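PDB 2NRK: GrpB family protein from Enterococcus faecalis, which is of unknown function but belongs to the GrpB (UPF0157) family, grouped with the nucleotidyltransferase clan, and so possibly acts on nucleotides. Local coordinates for residues 53-58 / 100-105. Sequence-based numbering, arbitrary orientation.
Sequences IIDFLV and THHVHI
Phe56 and Val103 meet on the buried face of two parallel strands, the ring atom CD2 lying 3.9 Å from Val103 CG2. Val58 CG2 packs against Val103 CG1 at 3.7 Å, and Val58 lies side by side with Ile105. Phe56 CE2 also reaches His101 CD2 rim to rim, with the ring planes 22° apart. Helix 14-30 covers the Phe56 side, where Phe19 meets its ring. Five backbone hydrogen bonds, from Ile54 N to Thr100 O at one end to Val58 N to His104 O at the other, join 53-58 and 100-105 as neighbouring interior strands of the mixed sheet, a core consistent with the nucleotidyltransferase clan. At the start of strand 101-107, Thr100 and His101 both face Lys94 of the next strand in a classic beta bulge. Against this close apolar packing, Asp55, His102 and His104 on the opposite face are polar and partly exposed. There His104 NE2 donates an almost straight bond (3.0 Å, 169°) to the anti side of Asp55 OD1, close to the imidazole plane. A water bridges Asp55 OD1 and His102 ND1, while His102 NE2 is hydrogen-bonded to Arg99. Ile53 CG2 sits 3.6 Å above the centre of the His102 ring in a CH-pi contact.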
ATOM      1  N   ILE A  53      12.724 -21.724   5.208  1.00 26.13           N
ATOM      2  CA  ILE A  53      13.517 -20.644   4.636  1.00 25.58           C
ATOM      3  C   ILE A  53      12.811 -19.355   5.062  1.00 25.35           C
ATOM      4  O   ILE A  53      11.625 -19.155   4.759  1.00 25.60           O
ATOM      5  CB  ILE A  53      13.544 -20.689   3.084  1.00 25.89           C
ATOM      6  CG1 ILE A  53      14.124 -22.034   2.602  1.00 27.82           C
ATOM      7  CG2 ILE A  53      14.353 -19.527   2.536  1.00 26.76           C
ATOM      8  CD1 ILE A  53      14.045 -22.211   1.095  1.00 27.69           C
ATOM      9  N   ILE A  54      13.525 -18.512   5.800  1.00 24.12           N
ATOM     10  CA  ILE A  54      12.899 -17.307   6.346  1.00 23.94           C
ATOM     11  C   ILE A  54      12.936 -16.223   5.274  1.00 24.01           C
ATOM     12  O   ILE A  54      14.018 -15.899   4.770  1.00 23.70           O
ATOM     13  CB  ILE A  54      13.636 -16.765   7.597  1.00 24.59           C
ATOM     14  CG1 ILE A  54      13.897 -17.847   8.674  1.00 26.70           C
ATOM     15  CG2 ILE A  54      12.873 -15.563   8.198  1.00 24.86           C
ATOM     16  CD1 ILE A  54      12.649 -18.476   9.246  1.00 28.52           C
ATOM     17  N   ASP A  55      11.766 -15.661   4.958  1.00 22.97           N
ATOM     18  CA  ASP A  55      11.672 -14.509   4.043  1.00 23.82           C
ATOM     19  C   ASP A  55      11.607 -13.187   4.784  1.00 23.74           C
ATOM     20  O   ASP A  55      10.765 -13.017   5.726  1.00 23.55           O
ATOM     21  CB  ASP A  55      10.436 -14.601   3.141  1.00 25.02           C
ATOM     22  CG  ASP A  55      10.507 -15.784   2.206  1.00 28.48           C
ATOM     23  OD1 ASP A  55      11.218 -15.683   1.191  1.00 28.49           O
ATOM     24  OD2 ASP A  55       9.851 -16.816   2.509  1.00 29.16           O
ATOM     25  N   PHE A  56      12.442 -12.255   4.330  1.00 23.37           N
ATOM     26  CA  PHE A  56      12.547 -10.874   4.860  1.00 23.93           C
ATOM     27  C   PHE A  56      12.116  -9.862   3.817  1.00 24.04           C
ATOM     28  O   PHE A  56      12.537  -9.949   2.639  1.00 24.82           O
ATOM     29  CB  PHE A  56      13.997 -10.537   5.273  1.00 23.48           C
ATOM     30  CG  PHE A  56      14.564 -11.472   6.299  1.00 23.61           C
ATOM     31  CD1 PHE A  56      14.639 -11.086   7.634  1.00 22.24           C
ATOM     32  CD2 PHE A  56      14.998 -12.743   5.943  1.00 23.85           C
ATOM     33  CE1 PHE A  56      15.109 -11.971   8.621  1.00 23.83           C
ATOM     34  CE2 PHE A  56      15.482 -13.624   6.918  1.00 22.93           C
ATOM     35  CZ  PHE A  56      15.539 -13.239   8.267  1.00 24.40           C
ATOM     36  N   LEU A  57      11.245  -8.932   4.237  1.00 24.08           N
ATOM     37  CA  LEU A  57      10.869  -7.775   3.405  1.00 24.23           C
ATOM     38  C   LEU A  57      11.569  -6.572   4.005  1.00 23.83           C
ATOM     39  O   LEU A  57      11.333  -6.233   5.156  1.00 24.15           O
ATOM     40  CB  LEU A  57       9.349  -7.572   3.402  1.00 24.70           C
ATOM     41  CG  LEU A  57       8.846  -6.312   2.647  1.00 23.72           C
ATOM     42  CD1 LEU A  57       9.264  -6.322   1.172  1.00 26.49           C
ATOM     43  CD2 LEU A  57       7.314  -6.200   2.736  1.00 25.10           C
ATOM     44  N   VAL A  58      12.500  -6.006   3.262  1.00 22.67           N
ATOM     45  CA  VAL A  58      13.262  -4.856   3.740  1.00 23.18           C
ATOM     46  C   VAL A  58      12.845  -3.653   2.875  1.00 23.40           C
ATOM     47  O   VAL A  58      12.968  -3.690   1.640  1.00 24.06           O
ATOM     48  CB  VAL A  58      14.785  -5.115   3.598  1.00 23.78           C
ATOM     49  CG1 VAL A  58      15.547  -3.895   4.040  1.00 25.03           C
ATOM     50  CG2 VAL A  58      15.216  -6.320   4.430  1.00 25.29           C
ATOM     51  N   THR A 100      18.562 -20.905   3.668  1.00 26.91           N
ATOM     52  CA  THR A 100      17.993 -20.591   4.971  1.00 26.70           C
ATOM     53  C   THR A 100      17.300 -19.214   5.034  1.00 26.19           C
ATOM     54  O   THR A 100      16.422 -19.015   5.870  1.00 26.01           O
ATOM     55  CB  THR A 100      19.074 -20.621   6.086  1.00 28.39           C
ATOM     56  OG1 THR A 100      20.207 -19.802   5.696  1.00 26.68           O
ATOM     57  CG2 THR A 100      19.542 -22.060   6.339  1.00 28.21           C
ATOM     58  N   HIS A 101      17.767 -18.259   4.237  1.00 25.23           N
ATOM     59  CA  HIS A 101      17.268 -16.858   4.330  1.00 24.58           C
ATOM     60  C   HIS A 101      17.122 -16.279   2.928  1.00 24.29           C
ATOM     61  O   HIS A 101      18.029 -16.403   2.110  1.00 25.58           O
ATOM     62  CB  HIS A 101      18.217 -15.938   5.118  1.00 24.26           C
ATOM     63  CG  HIS A 101      18.513 -16.387   6.517  1.00 25.98           C
ATOM     64  ND1 HIS A 101      19.397 -17.407   6.806  1.00 27.07           N
ATOM     65  CD2 HIS A 101      18.108 -15.896   7.708  1.00 27.36           C
ATOM     66  CE1 HIS A 101      19.493 -17.545   8.116  1.00 28.74           C
ATOM     67  NE2 HIS A 101      18.706 -16.651   8.690  1.00 27.58           N
ATOM     68  N   HIS A 102      15.970 -15.686   2.646  1.00 23.64           N
ATOM     69  CA  HIS A 102      15.735 -14.960   1.373  1.00 23.74           C
ATOM     70  C   HIS A 102      15.347 -13.534   1.777  1.00 24.13           C
ATOM     71  O   HIS A 102      14.457 -13.350   2.624  1.00 24.27           O
ATOM     72  CB  HIS A 102      14.589 -15.555   0.598  1.00 23.38           C
ATOM     73  CG  HIS A 102      14.933 -16.840  -0.078  1.00 28.68           C
ATOM     74  ND1 HIS A 102      13.975 -17.683  -0.594  1.00 31.34           N
ATOM     75  CD2 HIS A 102      16.128 -17.428  -0.312  1.00 29.93           C
ATOM     76  CE1 HIS A 102      14.566 -18.729  -1.141  1.00 29.06           C
ATOM     77  NE2 HIS A 102      15.871 -18.603  -0.988  1.00 31.29           N
ATOM     78  N   VAL A 103      16.074 -12.555   1.257  1.00 23.78           N
ATOM     79  CA  VAL A 103      15.831 -11.155   1.630  1.00 24.03           C
ATOM     80  C   VAL A 103      15.373 -10.394   0.414  1.00 24.54           C
ATOM     81  O   VAL A 103      16.050 -10.404  -0.619  1.00 23.47           O
ATOM     82  CB  VAL A 103      17.132 -10.520   2.220  1.00 24.76           C
ATOM     83  CG1 VAL A 103      16.879  -9.070   2.652  1.00 25.66           C
ATOM     84  CG2 VAL A 103      17.645 -11.348   3.400  1.00 25.37           C
ATOM     85  N   HIS A 104      14.219  -9.730   0.531  1.00 23.84           N
ATOM     86  CA  HIS A 104      13.586  -9.073  -0.615  1.00 24.11           C
ATOM     87  C   HIS A 104      13.595  -7.590  -0.260  1.00 24.01           C
ATOM     88  O   HIS A 104      12.856  -7.176   0.650  1.00 24.10           O
ATOM     89  CB  HIS A 104      12.121  -9.525  -0.751  1.00 24.91           C
ATOM     90  CG  HIS A 104      11.937 -11.015  -0.774  1.00 25.59           C
ATOM     91  ND1 HIS A 104      11.759 -11.726  -1.941  1.00 30.90           N
ATOM     92  CD2 HIS A 104      11.942 -11.927   0.226  1.00 28.31           C
ATOM     93  CE1 HIS A 104      11.631 -13.013  -1.654  1.00 29.09           C
ATOM     94  NE2 HIS A 104      11.743 -13.165  -0.348  1.00 27.86           N
ATOM     95  N   ILE A 105      14.467  -6.825  -0.911  1.00 23.57           N
ATOM     96  CA  ILE A 105      14.636  -5.415  -0.559  1.00 24.58           C
ATOM     97  C   ILE A 105      13.948  -4.573  -1.639  1.00 24.84           C
ATOM     98  O   ILE A 105      14.181  -4.763  -2.831  1.00 25.69           O
ATOM     99  CB  ILE A 105      16.120  -5.020  -0.439  1.00 23.95           C
ATOM    100  CG1 ILE A 105      16.867  -5.968   0.517  1.00 23.33           C
ATOM    101  CG2 ILE A 105      16.251  -3.596   0.086  1.00 24.49           C
ATOM    102  CD1 ILE A 105      18.424  -5.750   0.532  1.00 25.04           C
TER
HETATM  103  O   HOH W   1      11.376 -17.498  -0.689  1.00 39.85           O